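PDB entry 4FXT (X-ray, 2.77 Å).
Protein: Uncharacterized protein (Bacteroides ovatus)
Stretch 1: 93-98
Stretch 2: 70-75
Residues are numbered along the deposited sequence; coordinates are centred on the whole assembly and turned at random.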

# COMPACT_ATOMS: atom_id res chain seq x y z
N PRO A 93 5.67 5.01 -11.37
CA PRO A 93 4.59 4.10 -11.76
C PRO A 93 4.97 2.66 -11.41
O PRO A 93 6.11 2.20 -11.67
CB PRO A 93 4.45 4.35 -13.27
CG PRO A 93 5.77 4.81 -13.70
CD PRO A 93 6.35 5.57 -12.55
N VAL A 94 4.04 2.01 -10.72
CA VAL A 94 4.16 0.62 -10.33
C VAL A 94 2.97 -0.12 -10.96
O VAL A 94 2.02 0.52 -11.43
CB VAL A 94 4.28 0.39 -8.80
CG1 VAL A 94 5.54 1.05 -8.25
CG2 VAL A 94 3.02 0.84 -8.05
N THR A 95 3.06 -1.47 -11.03
CA THR A 95 1.97 -2.28 -11.56
C THR A 95 1.70 -3.38 -10.48
O THR A 95 2.40 -4.41 -10.43
CB THR A 95 2.27 -2.82 -13.00
OG1 THR A 95 3.30 -3.81 -12.98
CG2 THR A 95 2.59 -1.69 -14.02
N PRO A 96 0.72 -3.13 -9.57
CA PRO A 96 0.39 -4.14 -8.55
C PRO A 96 -0.17 -5.43 -9.17
O PRO A 96 -0.66 -5.40 -10.31
CB PRO A 96 -0.69 -3.45 -7.68
CG PRO A 96 -0.83 -2.09 -8.20
CD PRO A 96 -0.22 -1.99 -9.53
N TYR A 97 -0.09 -6.56 -8.43
CA TYR A 97 -0.62 -7.82 -8.96
C TYR A 97 -2.14 -7.74 -8.88
O TYR A 97 -2.85 -7.95 -9.87
CB TYR A 97 -0.03 -9.01 -8.21
CG TYR A 97 1.48 -9.07 -8.34
CD1 TYR A 97 2.08 -9.51 -9.51
CD2 TYR A 97 2.31 -8.71 -7.27
CE1 TYR A 97 3.47 -9.54 -9.64
CE2 TYR A 97 3.69 -8.76 -7.38
CZ TYR A 97 4.27 -9.18 -8.58
OH TYR A 97 5.63 -9.27 -8.73
N PHE A 98 -2.61 -7.28 -7.73
CA PHE A 98 -3.99 -6.97 -7.39
C PHE A 98 -4.04 -5.57 -6.81
O PHE A 98 -3.10 -5.18 -6.08
CB PHE A 98 -4.57 -8.01 -6.43
CG PHE A 98 -4.80 -9.38 -7.01
CD1 PHE A 98 -3.80 -10.34 -7.01
CD2 PHE A 98 -6.04 -9.72 -7.54
CE1 PHE A 98 -4.02 -11.61 -7.54
CE2 PHE A 98 -6.27 -11.00 -8.05
CZ PHE A 98 -5.25 -11.93 -8.06
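Stretch 2 70-75: APWERP

How does the segment 70-75 run across 93-98? Its backbone is extended for the most part, with Pro71 (phi/psi -80/43) as a kink before Trp72 stretches out at -143/168. The touching parts, Val94 to Tyr97 and Pro71 to Arg74, differ in end-to-end direction by 120°. They come together at a single bridge, where the CA atoms of Pro96 and Trp72 are 3.8 Å apart. On one side of this pair, Glu73 N donates to Thr95 O at 2.9 Å and 168°, a nearly straight hydrogen bond; on the other, Tyr97 N reaches Pro71 O at 3.5 Å, a weak one. Pro96 has no amide hydrogen to offer, but its CA lies 3.5 Å from Pro71 O in a CA-H...O contact.

What does Tyr97, which has the most surface covered, find in the second stretch? With chi1 at -60° (m), its CA-to-CB bond points sideways, yet the end of the ring comes nearer. There Arg74 NH2 donates to Tyr97 OH at 2.9 Å and 174°, meeting the phenol at its edge and near its plane. The aliphatic part of Glu73 also packs here, its CG 3.9 Å from Tyr97 CE1.

Where does the Trp72 side chain go? At chi1 49° (p), it brings its indole beside Val94, whose CB points toward the second stretch. Val94 CG1 sits over one face of the five-membered ring, 3.6 Å from its centroid and 10° off the normal, a CH-pi contact. Nearer the backbone, Trp72 CB is 3.3 Å from Thr95 O.

What holds the more exposed margin? Thr95 OG1 donates to Glu73 OE1 at 2.9 Å, so these two residues are joined through their side chains as well as through the backbone bond.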

# COMPACT_ATOMS: atom_id res chain seq x y z
N ALA A 70 7.94 -5.63 -2.26
CA ALA A 70 6.79 -4.78 -2.63
C ALA A 70 5.69 -5.57 -3.41
O ALA A 70 6.02 -6.43 -4.25
CB ALA A 70 7.27 -3.62 -3.47
N PRO A 71 4.39 -5.28 -3.15
CA PRO A 71 3.31 -6.04 -3.81
C PRO A 71 3.01 -5.57 -5.27
O PRO A 71 1.84 -5.55 -5.71
CB PRO A 71 2.11 -5.78 -2.92
CG PRO A 71 2.36 -4.40 -2.35
CD PRO A 71 3.85 -4.34 -2.15
N TRP A 72 4.06 -5.32 -6.04
CA TRP A 72 3.95 -4.96 -7.44
C TRP A 72 5.08 -5.59 -8.24
O TRP A 72 6.03 -6.09 -7.64
CB TRP A 72 3.93 -3.44 -7.63
CG TRP A 72 5.02 -2.69 -6.92
CD1 TRP A 72 6.34 -2.62 -7.26
CD2 TRP A 72 4.83 -1.77 -5.84
NE1 TRP A 72 7.01 -1.80 -6.38
CE2 TRP A 72 6.10 -1.24 -5.52
CE3 TRP A 72 3.71 -1.36 -5.08
CZ2 TRP A 72 6.28 -0.31 -4.48
CZ3 TRP A 72 3.90 -0.47 -4.04
CH2 TRP A 72 5.16 0.06 -3.76
N GLU A 73 4.97 -5.57 -9.59
CA GLU A 73 6.02 -6.08 -10.46
C GLU A 73 7.31 -5.34 -10.21
O GLU A 73 7.31 -4.11 -10.10
CB GLU A 73 5.63 -5.99 -11.93
CG GLU A 73 4.53 -6.93 -12.36
CD GLU A 73 4.29 -6.97 -13.86
OE1 GLU A 73 4.49 -5.93 -14.54
OE2 GLU A 73 3.92 -8.05 -14.36
N ARG A 74 8.40 -6.11 -10.10
CA ARG A 74 9.74 -5.61 -9.81
C ARG A 74 10.73 -6.04 -10.92
O ARG A 74 11.60 -6.89 -10.67
CB ARG A 74 10.19 -6.12 -8.42
CG ARG A 74 9.38 -5.54 -7.26
CD ARG A 74 9.18 -6.54 -6.14
NE ARG A 74 8.24 -7.60 -6.52
CZ ARG A 74 7.95 -8.66 -5.78
NH1 ARG A 74 8.54 -8.85 -4.61
NH2 ARG A 74 7.08 -9.56 -6.22
N PRO A 75 10.65 -5.44 -12.15
CA PRO A 75 11.60 -5.81 -13.21
C PRO A 75 12.99 -5.22 -12.96
O PRO A 75 13.12 -4.04 -12.59
CB PRO A 75 10.98 -5.24 -14.48
CG PRO A 75 10.06 -4.17 -14.03
CD PRO A 75 9.70 -4.40 -12.61
O HOH W 1 8.07 -8.74 -11.16